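Local coordinates for protein putative aldolase (Bacteroides vulgatus ATCC 8482, PDB 3DXI) that is of unknown function but, as a putative aldolase related to the HMGL-like family, adopts a TIM-barrel fold and assembles as a two-chain particle, at residues A[10-15]-A[226-231]; A[138-143]-A[160-165]; A[189-194]-A[202-207]; A[194-199]-A[281-286]. All blocks are in the same frame, centred on the assembly; numbering follows the deposited sequence.

Contact 1. Residues A[10-15]-A[226-231]; sequences LRDGGY and AGNLKM
Asp-12 and Asn-228 are the two residues that meet here, a carboxylate beside an amide across backbones whose nearest CA atoms lie 8.6 Å apart. Their flat groups are almost coplanar, only 16° from each other. In the model Asp-12 OD2 is 2.7 Å from Asn-228 OD1 and 3.2 Å from Asn-228 ND2. The amide of Asn-228 is probably turned over, so which of its ends lies next to the acid cannot be taken from the atom names; turned back, the pair may be hydrogen-bonded. Asn-228 carries its amide toward the acid by placing CG opposite its own carbonyl carbon (chi1 -55°).

Charge pairing holds the other carboxylate oxygen. Arg-11 NH1 lies 2.7 Å from Asp-12 OD1 in a salt bridge, and Asp-12 CG sits 3.4 Å above one face of the guanidinium, displaced toward its rim. Arg-11 is also salt-bridged through NE to Glu-42, which probably steadies both charged groups.

Backbone geometry shapes the approach of the loop. Gly-227 takes a positive phi (81°) that suits glycine, and it hydrogen-bonds to Asp-195 just before Asn-228, whose side chain points toward Asp-12.

The buried polar cluster, with His-192 packing on Asp-12, lies where helix 9-13, which follows the first strand, meets the loop after the last strand of a TIM barrel; its Asp-Arg-Glu set is consistent with the DRE-TIM group.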
loop_
_atom_site.group_PDB
_atom_site.type_symbol
_atom_site.label_atom_id
_atom_site.label_comp_id
_atom_site.label_asym_id
_atom_site.label_seq_id
_atom_site.Cartn_x
_atom_site.Cartn_y
_atom_site.Cartn_z
ATOM N N LEU A 10 8.734 -7.528 -17.127
ATOM C CA LEU A 10 10.052 -7.975 -17.595
ATOM C C LEU A 10 11.110 -6.882 -17.720
ATOM O O LEU A 10 12.281 -7.104 -17.400
ATOM C CB LEU A 10 9.920 -8.700 -18.940
ATOM C CG LEU A 10 9.007 -9.930 -18.973
ATOM C CD1 LEU A 10 9.071 -10.574 -20.350
ATOM C CD2 LEU A 10 9.435 -10.928 -17.900
ATOM N N ARG A 11 10.699 -5.708 -18.191
ATOM C CA ARG A 11 11.619 -4.591 -18.376
ATOM C C ARG A 11 12.076 -3.997 -17.047
ATOM O O ARG A 11 13.264 -3.752 -16.833
ATOM C CB ARG A 11 10.948 -3.499 -19.226
ATOM C CG ARG A 11 11.860 -2.339 -19.632
ATOM C CD ARG A 11 12.009 -1.293 -18.531
ATOM N NE ARG A 11 10.775 -0.540 -18.301
ATOM C CZ ARG A 11 10.652 0.433 -17.402
ATOM N NH1 ARG A 11 11.685 0.775 -16.644
ATOM N NH2 ARG A 11 9.500 1.073 -17.266
ATOM N N ASP A 12 11.119 -3.779 -16.155
ATOM C CA ASP A 12 11.390 -3.189 -14.855
ATOM C C ASP A 12 11.826 -4.194 -13.796
ATOM O O ASP A 12 12.556 -3.847 -12.867
ATOM C CB ASP A 12 10.144 -2.440 -14.391
ATOM C CG ASP A 12 10.448 -1.038 -13.922
ATOM O OD1 ASP A 12 11.515 -0.495 -14.290
ATOM O OD2 ASP A 12 9.609 -0.476 -13.193
ATOM N N GLY A 13 11.390 -5.439 -13.933
ATOM C CA GLY A 13 11.760 -6.449 -12.958
ATOM C C GLY A 13 13.054 -7.180 -13.277
ATOM O O GLY A 13 13.605 -7.865 -12.413
ATOM N N GLY A 14 13.536 -7.030 -14.512
ATOM C CA GLY A 14 14.760 -7.695 -14.932
ATOM C C GLY A 14 15.979 -7.346 -14.093
ATOM O O GLY A 14 16.956 -8.090 -14.056
ATOM N N TYR A 15 15.916 -6.207 -13.415
ATOM C CA TYR A 15 16.999 -5.738 -12.563
ATOM C C TYR A 15 17.614 -6.864 -11.722
ATOM O O TYR A 15 18.832 -7.055 -11.705
ATOM C CB TYR A 15 16.453 -4.652 -11.636
ATOM C CG TYR A 15 17.450 -4.066 -10.662
ATOM C CD1 TYR A 15 18.244 -2.977 -11.020
ATOM C CD2 TYR A 15 17.578 -4.582 -9.370
ATOM C CE1 TYR A 15 19.138 -2.413 -10.113
ATOM C CE2 TYR A 15 18.471 -4.027 -8.457
ATOM C CZ TYR A 15 19.245 -2.942 -8.837
ATOM O OH TYR A 15 20.119 -2.379 -7.937
ATOM N N ALA A 226 11.456 -0.609 -3.700
ATOM C CA ALA A 226 10.072 -0.724 -3.250
ATOM C C ALA A 226 9.158 -1.217 -4.365
ATOM O O ALA A 226 8.023 -1.616 -4.118
ATOM C CB ALA A 226 9.581 0.619 -2.723
ATOM N N GLY A 227 9.651 -1.167 -5.596
ATOM C CA GLY A 227 8.865 -1.650 -6.716
ATOM C C GLY A 227 7.811 -0.718 -7.273
ATOM O O GLY A 227 7.775 0.469 -6.952
ATOM N N ASN A 228 6.945 -1.280 -8.112
ATOM C CA ASN A 228 5.880 -0.528 -8.770
ATOM C C ASN A 228 4.493 -0.876 -8.245
ATOM O O ASN A 228 4.339 -1.671 -7.318
ATOM C CB ASN A 228 5.900 -0.808 -10.276
ATOM C CG ASN A 228 7.240 -0.524 -10.907
ATOM O OD1 ASN A 228 7.934 -1.433 -11.358
ATOM N ND2 ASN A 228 7.612 0.739 -10.949
ATOM N N LEU A 229 3.481 -0.255 -8.836
ATOM C CA LEU A 229 2.106 -0.545 -8.467
ATOM C C LEU A 229 1.895 -1.998 -8.877
ATOM O O LEU A 229 2.317 -2.397 -9.962
ATOM C CB LEU A 229 1.149 0.352 -9.254
ATOM C CG LEU A 229 -0.317 -0.073 -9.359
ATOM C CD1 LEU A 229 -0.942 -0.185 -7.979
ATOM C CD2 LEU A 229 -1.062 0.945 -10.196
ATOM N N LYS A 230 1.266 -2.788 -8.009
ATOM C CA LYS A 230 1.006 -4.192 -8.316
ATOM C C LYS A 230 -0.163 -4.280 -9.293
ATOM O O LYS A 230 -1.284 -3.858 -8.981
ATOM C CB LYS A 230 0.699 -4.973 -7.030
ATOM C CG LYS A 230 1.884 -5.016 -6.075
ATOM C CD LYS A 230 1.690 -6.000 -4.934
ATOM C CE LYS A 230 0.798 -5.444 -3.849
ATOM N NZ LYS A 230 1.347 -5.826 -2.519
HETATM N N MSE A 231 0.110 -4.816 -10.481
HETATM C CA MSE A 231 -0.912 -4.944 -11.510
HETATM C C MSE A 231 -2.150 -5.650 -10.972
HETATM O O MSE A 231 -3.272 -5.234 -11.248
HETATM C CB MSE A 231 -0.355 -5.703 -12.720
HETATM C CG MSE A 231 -1.366 -5.915 -13.844
HETATM SE SE MSE A 231 -2.022 -4.254 -14.608
HETATM C CE MSE A 231 -0.601 -3.955 -15.910
#

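Contact 2. Residues A[138-143]-A[160-165]; sequences SKWAEM and FCMVDS
Phe-160 meets Trp-140 first, its ring reaching the far corner of the indole. Phe-160 CG is anti to the backbone N (chi1 -179°), which sends CE2 to within 3.5 Å of Trp-140 CH2. The two rings come from opposite directions and meet obliquely, with their planes at 50° and the centroid of the Trp-140 six-membered ring 5.5 Å from that of Phe-160. Cys-161 points the other way, against Asn-133 and His-192. This alternation belongs to strand 159-163 of the TIM barrel: Phe-160 and Met-162 both pack on Val-181 of helix 171-184, in the layer between strands and outer helices, and Trp-140 from the loop after strand 129-134 joins them there. Met-162, modelled as selenomethionine, crosses the indole at about a right angle; its CG lies 3.7 Å from Trp-140 CH2, while SE stands 5.4 Å from the centroid of the Trp-140 six-membered ring in an oblique Met-aromatic contact. The indole is tethered at its polar edge as well, NE1 donating to the carbonyl of Met-135. Past Val-163 the strand gives way to an inverse gamma turn centred on Asp-164, whose OD2 accepts from His-194 N, and Ser-165 OG bonds to Tyr-136 N.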
loop_
_atom_site.group_PDB
_atom_site.type_symbol
_atom_site.label_atom_id
_atom_site.label_comp_id
_atom_site.label_asym_id
_atom_site.label_seq_id
_atom_site.Cartn_x
_atom_site.Cartn_y
_atom_site.Cartn_z
ATOM N N SER A 138 8.287 15.042 -9.483
ATOM C CA SER A 138 8.225 15.810 -8.236
ATOM C C SER A 138 9.079 17.079 -8.300
ATOM O O SER A 138 9.101 17.864 -7.351
ATOM C CB SER A 138 8.715 14.966 -7.065
ATOM O OG SER A 138 10.110 14.734 -7.176
ATOM N N LYS A 139 9.785 17.277 -9.409
ATOM C CA LYS A 139 10.639 18.451 -9.561
ATOM C C LYS A 139 10.194 19.367 -10.699
ATOM O O LYS A 139 10.720 20.475 -10.853
ATOM C CB LYS A 139 12.088 18.013 -9.801
ATOM C CG LYS A 139 12.651 17.101 -8.725
ATOM C CD LYS A 139 14.117 16.783 -8.972
ATOM C CE LYS A 139 14.681 15.901 -7.857
ATOM N NZ LYS A 139 16.152 15.656 -7.990
ATOM N N TRP A 140 9.222 18.904 -11.480
ATOM C CA TRP A 140 8.707 19.645 -12.628
ATOM C C TRP A 140 8.222 21.066 -12.364
ATOM O O TRP A 140 8.666 22.005 -13.021
ATOM C CB TRP A 140 7.574 18.855 -13.285
ATOM C CG TRP A 140 8.002 17.562 -13.934
ATOM C CD1 TRP A 140 9.248 16.988 -13.904
ATOM C CD2 TRP A 140 7.166 16.666 -14.671
ATOM N NE1 TRP A 140 9.231 15.785 -14.575
ATOM C CE2 TRP A 140 7.966 15.566 -15.057
ATOM C CE3 TRP A 140 5.815 16.686 -15.045
ATOM C CZ2 TRP A 140 7.455 14.490 -15.797
ATOM C CZ3 TRP A 140 5.309 15.618 -15.779
ATOM C CH2 TRP A 140 6.131 14.533 -16.148
ATOM N N ALA A 141 7.301 21.211 -11.415
ATOM C CA ALA A 141 6.712 22.510 -11.069
ATOM C C ALA A 141 7.715 23.631 -10.820
ATOM O O ALA A 141 7.433 24.800 -11.103
ATOM C CB ALA A 141 5.804 22.356 -9.844
ATOM N N GLU A 142 8.883 23.280 -10.295
ATOM C CA GLU A 142 9.888 24.284 -9.989
ATOM C C GLU A 142 10.985 24.396 -11.035
ATOM O O GLU A 142 11.968 25.108 -10.838
ATOM C CB GLU A 142 10.467 24.013 -8.597
ATOM C CG GLU A 142 9.362 23.777 -7.563
ATOM C CD GLU A 142 9.697 24.287 -6.172
ATOM O OE1 GLU A 142 10.671 23.783 -5.563
ATOM O OE2 GLU A 142 8.976 25.195 -5.688
HETATM N N MSE A 143 10.819 23.690 -12.149
HETATM C CA MSE A 143 11.784 23.765 -13.240
HETATM C C MSE A 143 11.248 24.820 -14.189
HETATM O O MSE A 143 10.255 24.602 -14.890
HETATM C CB MSE A 143 11.903 22.434 -13.968
HETATM C CG MSE A 143 12.816 21.449 -13.278
HETATM SE SE MSE A 143 12.876 19.782 -14.227
HETATM C CE MSE A 143 14.198 20.233 -15.555
ATOM N N PHE A 160 2.888 10.534 -23.083
ATOM C CA PHE A 160 3.719 11.340 -22.198
ATOM C C PHE A 160 3.472 10.735 -20.817
ATOM O O PHE A 160 2.447 11.008 -20.191
ATOM C CB PHE A 160 3.289 12.808 -22.198
ATOM C CG PHE A 160 4.143 13.680 -21.317
ATOM C CD1 PHE A 160 5.417 14.062 -21.724
ATOM C CD2 PHE A 160 3.693 14.075 -20.059
ATOM C CE1 PHE A 160 6.234 14.820 -20.893
ATOM C CE2 PHE A 160 4.505 14.837 -19.215
ATOM C CZ PHE A 160 5.777 15.209 -19.635
ATOM N N CYS A 161 4.407 9.912 -20.350
ATOM C CA CYS A 161 4.275 9.230 -19.063
ATOM C C CYS A 161 4.958 9.943 -17.893
ATOM O O CYS A 161 6.167 10.174 -17.919
ATOM C CB CYS A 161 4.828 7.807 -19.197
ATOM S SG CYS A 161 4.587 6.757 -17.749
HETATM N N MSE A 162 4.176 10.305 -16.877
HETATM C CA MSE A 162 4.720 10.973 -15.693
HETATM C C MSE A 162 5.230 9.897 -14.736
HETATM O O MSE A 162 4.466 9.043 -14.294
HETATM C CB MSE A 162 3.634 11.812 -15.008
HETATM C CG MSE A 162 2.910 12.775 -15.939
HETATM SE SE MSE A 162 1.587 13.813 -14.998
HETATM C CE MSE A 162 0.364 12.392 -14.519
ATOM N N VAL A 163 6.520 9.939 -14.415
ATOM C CA VAL A 163 7.119 8.935 -13.537
ATOM C C VAL A 163 7.381 9.376 -12.096
ATOM O O VAL A 163 8.147 10.307 -11.839
ATOM C CB VAL A 163 8.443 8.420 -14.141
ATOM C CG1 VAL A 163 9.035 7.320 -13.270
ATOM C CG2 VAL A 163 8.193 7.910 -15.552
ATOM N N ASP A 164 6.728 8.683 -11.165
ATOM C CA ASP A 164 6.859 8.926 -9.731
ATOM C C ASP A 164 8.187 8.272 -9.327
ATOM O O ASP A 164 8.212 7.275 -8.612
ATOM C CB ASP A 164 5.662 8.273 -9.019
ATOM C CG ASP A 164 5.767 8.306 -7.501
ATOM O OD1 ASP A 164 6.386 9.240 -6.948
ATOM O OD2 ASP A 164 5.197 7.392 -6.860
ATOM N N SER A 165 9.283 8.857 -9.806
ATOM C CA SER A 165 10.640 8.351 -9.579
ATOM C C SER A 165 11.031 7.973 -8.157
ATOM O O SER A 165 11.616 6.911 -7.935
ATOM C CB SER A 165 11.662 9.350 -10.134
ATOM O OG SER A 165 11.614 9.399 -11.552
#

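Contact 3. Residues A[189-194]-A[202-207]; sequences VGFHGH and INSITA
Phe-191 turns its CG away from its own backbone N (chi1 175°) and so carries its ring from the strand onto the helix, where Asn-203 and Ser-204 receive it. Ser-204 places OG opposite its carbonyl carbon (chi1 -57°), and that oxygen comes to the edge of the phenyl ring, in its plane and 3.7 Å from Phe-191 CD2. Asn-203 offers its methylene: CB touches Phe-191 CE2 at 3.7 Å and lies equally close to CZ. The Asn-203 amide stands nearly perpendicular to the phenyl plane, at 87°. One face of the ring is covered toward its rim by Gly-193 N, which belongs to the same segment.

Polar atoms at this junction are linked through water. One molecule accepts from Gly-193 N at 3.0 Å and donates to Ser-204 OG at 3.0 Å, tying the residue just after strand 189-192 to the helix; Ser-204 OG is itself bonded to Gly-200 O one turn earlier. A second water accepts from Asn-203 ND2 at 2.9 Å and lies beside His-194 O. Asn-203 ND2 also bonds to Ile-169 O, so two partners fix the rotation of this amide. Within the helix, Ile-202 O takes Thr-206 N and Thr-206 OG1 on opposite faces of its plane, the hydroxyl at 2.6 Å.

Strand 189-192 and helix 200-209 form the first two elements of a beta-alpha-beta crossover leading to strand 214-217. Helix 171-184 packs against Asn-203 and Thr-206, helix 231-241 against Ile-205, and Ile-202 meets Ile-202 of the second subunit.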
loop_
_atom_site.group_PDB
_atom_site.type_symbol
_atom_site.label_atom_id
_atom_site.label_comp_id
_atom_site.label_asym_id
_atom_site.label_seq_id
_atom_site.Cartn_x
_atom_site.Cartn_y
_atom_site.Cartn_z
ATOM N N VAL A 189 -1.659 11.142 -21.939
ATOM C CA VAL A 189 -0.804 11.182 -20.756
ATOM C C VAL A 189 -0.888 9.887 -19.956
ATOM O O VAL A 189 -1.936 9.236 -19.911
ATOM C CB VAL A 189 -1.182 12.368 -19.835
ATOM C CG1 VAL A 189 -0.254 12.419 -18.630
ATOM C CG2 VAL A 189 -1.118 13.679 -20.624
ATOM N N GLY A 190 0.229 9.519 -19.334
ATOM C CA GLY A 190 0.272 8.316 -18.521
ATOM C C GLY A 190 0.914 8.566 -17.166
ATOM O O GLY A 190 1.513 9.622 -16.929
ATOM N N PHE A 191 0.788 7.587 -16.275
ATOM C CA PHE A 191 1.359 7.671 -14.939
ATOM C C PHE A 191 2.031 6.355 -14.568
ATOM O O PHE A 191 1.473 5.272 -14.786
ATOM C CB PHE A 191 0.272 7.966 -13.903
ATOM C CG PHE A 191 0.774 7.953 -12.478
ATOM C CD1 PHE A 191 1.651 8.947 -12.021
ATOM C CD2 PHE A 191 0.392 6.938 -11.599
ATOM C CE1 PHE A 191 2.139 8.930 -10.712
ATOM C CE2 PHE A 191 0.871 6.906 -10.282
ATOM C CZ PHE A 191 1.748 7.905 -9.834
ATOM N N HIS A 192 3.233 6.452 -14.018
ATOM C CA HIS A 192 3.968 5.274 -13.572
ATOM C C HIS A 192 4.341 5.543 -12.119
ATOM O O HIS A 192 5.286 6.282 -11.831
ATOM C CB HIS A 192 5.228 5.049 -14.415
ATOM C CG HIS A 192 5.986 3.808 -14.044
ATOM N ND1 HIS A 192 6.392 2.876 -14.975
ATOM C CD2 HIS A 192 6.428 3.356 -12.845
ATOM C CE1 HIS A 192 7.051 1.906 -14.367
ATOM N NE2 HIS A 192 7.088 2.174 -13.073
ATOM N N GLY A 193 3.588 4.954 -11.201
ATOM C CA GLY A 193 3.867 5.190 -9.802
ATOM C C GLY A 193 4.749 4.149 -9.155
ATOM O O GLY A 193 4.818 3.005 -9.611
ATOM N N HIS A 194 5.455 4.553 -8.106
ATOM C CA HIS A 194 6.291 3.624 -7.360
ATOM C C HIS A 194 5.607 3.415 -6.016
ATOM O O HIS A 194 4.822 4.265 -5.572
ATOM C CB HIS A 194 7.704 4.170 -7.188
ATOM C CG HIS A 194 8.547 4.030 -8.417
ATOM N ND1 HIS A 194 9.833 4.517 -8.498
ATOM C CD2 HIS A 194 8.289 3.448 -9.610
ATOM C CE1 HIS A 194 10.330 4.245 -9.691
ATOM N NE2 HIS A 194 9.413 3.596 -10.386
ATOM N N ILE A 202 -3.737 4.242 -5.100
ATOM C CA ILE A 202 -4.554 5.441 -4.990
ATOM C C ILE A 202 -4.130 6.568 -5.931
ATOM O O ILE A 202 -4.981 7.307 -6.428
ATOM C CB ILE A 202 -4.639 5.959 -3.518
ATOM C CG1 ILE A 202 -5.759 6.995 -3.421
ATOM C CG2 ILE A 202 -3.309 6.553 -3.068
ATOM C CD1 ILE A 202 -7.119 6.472 -3.931
ATOM N N ASN A 203 -2.828 6.711 -6.180
ATOM C CA ASN A 203 -2.370 7.746 -7.110
ATOM C C ASN A 203 -2.895 7.399 -8.509
ATOM O O ASN A 203 -3.370 8.268 -9.238
ATOM C CB ASN A 203 -0.839 7.821 -7.179
ATOM C CG ASN A 203 -0.220 8.528 -5.988
ATOM O OD1 ASN A 203 -0.840 9.384 -5.363
ATOM N ND2 ASN A 203 1.028 8.192 -5.690
ATOM N N SER A 204 -2.798 6.125 -8.879
ATOM C CA SER A 204 -3.253 5.671 -10.193
ATOM C C SER A 204 -4.765 5.832 -10.358
ATOM O O SER A 204 -5.237 6.311 -11.387
ATOM C CB SER A 204 -2.844 4.212 -10.421
ATOM O OG SER A 204 -1.435 4.053 -10.292
ATOM N N ILE A 205 -5.528 5.441 -9.346
ATOM C CA ILE A 205 -6.973 5.582 -9.421
ATOM C C ILE A 205 -7.339 7.065 -9.532
ATOM O O ILE A 205 -8.283 7.429 -10.236
ATOM C CB ILE A 205 -7.659 4.967 -8.177
ATOM C CG1 ILE A 205 -7.354 3.468 -8.102
ATOM C CG2 ILE A 205 -9.172 5.191 -8.242
ATOM C CD1 ILE A 205 -7.820 2.675 -9.318
ATOM N N THR A 206 -6.582 7.915 -8.843
ATOM C CA THR A 206 -6.819 9.358 -8.861
ATOM C C THR A 206 -6.622 9.895 -10.281
ATOM O O THR A 206 -7.414 10.707 -10.766
ATOM C CB THR A 206 -5.857 10.092 -7.885
ATOM O OG1 THR A 206 -6.132 9.679 -6.541
ATOM C CG2 THR A 206 -6.031 11.598 -7.987
ATOM N N ALA A 207 -5.570 9.420 -10.942
ATOM C CA ALA A 207 -5.268 9.827 -12.307
ATOM C C ALA A 207 -6.344 9.281 -13.244
ATOM O O ALA A 207 -6.854 10.001 -14.116
ATOM C CB ALA A 207 -3.887 9.310 -12.717
HETATM O O HOH W 1 1.054 3.378 -11.781
HETATM O O HOH W 2 2.699 6.129 -6.771
#

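Contact 4. Residues A[194-199]-A[281-286]; sequences HDNLQL and IPQKEV
Gln-283 OE1 accepts a hydrogen bond from Ala-226 N and is also approached by the amide of Asn-196, the residue it meets across this contact. In the model Asn-196 OD1 is the nearer end, 3.0 Å from Gln-283 OE1, while Asn-196 ND2 stands 3.6 Å from the same oxygen. The Asn-196 amide is probably turned over; turned back, the pair may be hydrogen-bonded. The two amide planes are inclined by 42°.

Gln-283 spans the gap with a chain extended beyond CG (chi2 -178°), reaching out from the first turn of helix 283-290, where Pro-282 occupies the N-cap position. At the other end of the same amide, NE2 donates to Arg-224 O. With acceptor and donor each matched to a backbone group of the loop before helix 231-241, the rotation of the Gln-283 amide is well determined.

Asn-196 is presented by a type I beta turn from Asp-195 to Gln-198, closed by Gln-198 N to Asp-195 O at 3.0 Å. The CG of Asn-196 lies opposite its carbonyl carbon and beside its backbone N (chi1 -69°). Helix 271-278 flanks the pair, since Ser-276 touches both Asn-196 and Gln-283, and Gln-198 packs on Asp-195 of the second subunit.

The residues that touch across the contact are neutral amides. Two carbonyl oxygens as close as Asn-196 OD1 and Gln-283 OE1 are modelled would probably repel, which is consistent with an Asn-196 N-H lying next to Gln-283 OE1 instead.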
loop_
_atom_site.group_PDB
_atom_site.type_symbol
_atom_site.label_atom_id
_atom_site.label_comp_id
_atom_site.label_asym_id
_atom_site.label_seq_id
_atom_site.Cartn_x
_atom_site.Cartn_y
_atom_site.Cartn_z
ATOM N N HIS A 194 5.455 4.553 -8.106
ATOM C CA HIS A 194 6.291 3.624 -7.360
ATOM C C HIS A 194 5.607 3.415 -6.016
ATOM O O HIS A 194 4.822 4.265 -5.572
ATOM C CB HIS A 194 7.704 4.170 -7.188
ATOM C CG HIS A 194 8.547 4.030 -8.417
ATOM N ND1 HIS A 194 9.833 4.517 -8.498
ATOM C CD2 HIS A 194 8.289 3.448 -9.610
ATOM C CE1 HIS A 194 10.330 4.245 -9.691
ATOM N NE2 HIS A 194 9.413 3.596 -10.386
ATOM N N ASP A 195 5.903 2.293 -5.370
ATOM C CA ASP A 195 5.245 1.953 -4.119
ATOM C C ASP A 195 6.002 2.202 -2.820
ATOM O O ASP A 195 5.725 1.546 -1.813
ATOM C CB ASP A 195 4.800 0.485 -4.186
ATOM C CG ASP A 195 3.316 0.316 -3.931
ATOM O OD1 ASP A 195 2.549 1.247 -4.257
ATOM O OD2 ASP A 195 2.914 -0.748 -3.414
ATOM N N ASN A 196 6.937 3.149 -2.822
ATOM C CA ASN A 196 7.695 3.434 -1.606
ATOM C C ASN A 196 6.780 3.743 -0.421
ATOM O O ASN A 196 7.060 3.332 0.704
ATOM C CB ASN A 196 8.669 4.594 -1.838
ATOM C CG ASN A 196 9.795 4.223 -2.777
ATOM O OD1 ASN A 196 10.967 4.203 -2.388
ATOM N ND2 ASN A 196 9.446 3.911 -4.020
ATOM N N LEU A 197 5.691 4.462 -0.674
ATOM C CA LEU A 197 4.734 4.814 0.380
ATOM C C LEU A 197 3.411 4.080 0.192
ATOM O O LEU A 197 2.412 4.394 0.845
ATOM C CB LEU A 197 4.472 6.322 0.382
ATOM C CG LEU A 197 5.646 7.206 0.808
ATOM C CD1 LEU A 197 5.253 8.684 0.692
ATOM C CD2 LEU A 197 6.047 6.856 2.244
ATOM N N GLN A 198 3.416 3.102 -0.705
ATOM C CA GLN A 198 2.225 2.326 -1.023
ATOM C C GLN A 198 1.061 3.201 -1.500
ATOM O O GLN A 198 -0.106 2.927 -1.212
ATOM C CB GLN A 198 1.809 1.464 0.174
ATOM C CG GLN A 198 2.748 0.275 0.399
ATOM C CD GLN A 198 2.293 -0.642 1.517
ATOM O OE1 GLN A 198 1.182 -0.509 2.029
ATOM N NE2 GLN A 198 3.141 -1.591 1.889
ATOM N N LEU A 199 1.391 4.260 -2.237
ATOM C CA LEU A 199 0.374 5.152 -2.783
ATOM C C LEU A 199 0.191 4.870 -4.283
ATOM O O LEU A 199 -0.531 5.586 -4.980
ATOM C CB LEU A 199 0.771 6.618 -2.574
ATOM C CG LEU A 199 0.797 7.154 -1.134
ATOM C CD1 LEU A 199 1.241 8.622 -1.139
ATOM C CD2 LEU A 199 -0.589 7.019 -0.510
ATOM N N ILE A 281 14.391 11.047 -2.134
ATOM C CA ILE A 281 15.793 10.670 -2.200
ATOM C C ILE A 281 15.803 9.374 -3.002
ATOM O O ILE A 281 14.992 8.481 -2.743
ATOM C CB ILE A 281 16.368 10.357 -0.808
ATOM C CG1 ILE A 281 16.185 11.553 0.120
ATOM C CG2 ILE A 281 17.844 10.001 -0.920
ATOM C CD1 ILE A 281 16.740 11.318 1.512
ATOM N N PRO A 282 16.695 9.257 -4.001
ATOM C CA PRO A 282 16.701 8.002 -4.759
ATOM C C PRO A 282 16.932 6.864 -3.768
ATOM O O PRO A 282 17.816 6.956 -2.909
ATOM C CB PRO A 282 17.855 8.195 -5.741
ATOM C CG PRO A 282 18.754 9.171 -5.039
ATOM C CD PRO A 282 17.775 10.151 -4.446
ATOM N N GLN A 283 16.131 5.806 -3.871
ATOM C CA GLN A 283 16.240 4.680 -2.945
ATOM C C GLN A 283 17.598 3.985 -2.875
ATOM O O GLN A 283 17.935 3.390 -1.850
ATOM C CB GLN A 283 15.128 3.642 -3.209
ATOM C CG GLN A 283 14.748 3.415 -4.662
ATOM C CD GLN A 283 13.602 2.404 -4.827
ATOM O OE1 GLN A 283 12.718 2.295 -3.973
ATOM N NE2 GLN A 283 13.613 1.675 -5.941
ATOM N N LYS A 284 18.391 4.054 -3.938
ATOM C CA LYS A 284 19.695 3.397 -3.890
ATOM C C LYS A 284 20.651 4.168 -2.989
ATOM O O LYS A 284 21.533 3.582 -2.365
ATOM C CB LYS A 284 20.309 3.257 -5.282
ATOM C CG LYS A 284 21.580 2.422 -5.259
ATOM C CD LYS A 284 22.145 2.188 -6.649
ATOM C CE LYS A 284 23.349 1.253 -6.592
ATOM N NZ LYS A 284 24.381 1.748 -5.635
ATOM N N GLU A 285 20.473 5.483 -2.925
ATOM C CA GLU A 285 21.319 6.311 -2.077
ATOM C C GLU A 285 21.055 5.912 -0.627
ATOM O O GLU A 285 21.973 5.543 0.108
ATOM C CB GLU A 285 20.982 7.794 -2.263
ATOM C CG GLU A 285 22.204 8.703 -2.338
ATOM C CD GLU A 285 21.881 10.157 -2.062
ATOM O OE1 GLU A 285 20.810 10.630 -2.497
ATOM O OE2 GLU A 285 22.710 10.834 -1.418
ATOM N N VAL A 286 19.787 5.965 -0.227
ATOM C CA VAL A 286 19.401 5.639 1.141
ATOM C C VAL A 286 19.739 4.226 1.603
ATOM O O VAL A 286 20.301 4.053 2.682
ATOM C CB VAL A 286 17.894 5.901 1.374
ATOM C CG1 VAL A 286 17.503 5.503 2.792
ATOM C CG2 VAL A 286 17.595 7.375 1.166
#

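How the contacts relate
All four contacts involve strands 159-163, 189-192 and 214-217 or the loops that follow them. Contacts 2 and 3, whose centres are about 12 Å apart, rest on the neighbouring parallel strands 159-163 and 189-192 and follow one another along the chain. Contact 1 encloses both in sequence, bringing helix 9-13, just after the first strand, to the loop after strand 214-217, the last, and so spans the closure of the barrel. Contact 4 shares His-194 with contact 3 and crosses contact 1 in chain order, its centre about 13 Å from that of contact 1; through it helix 283-290, near the C-terminus, is fastened to loops beyond the barrel strands.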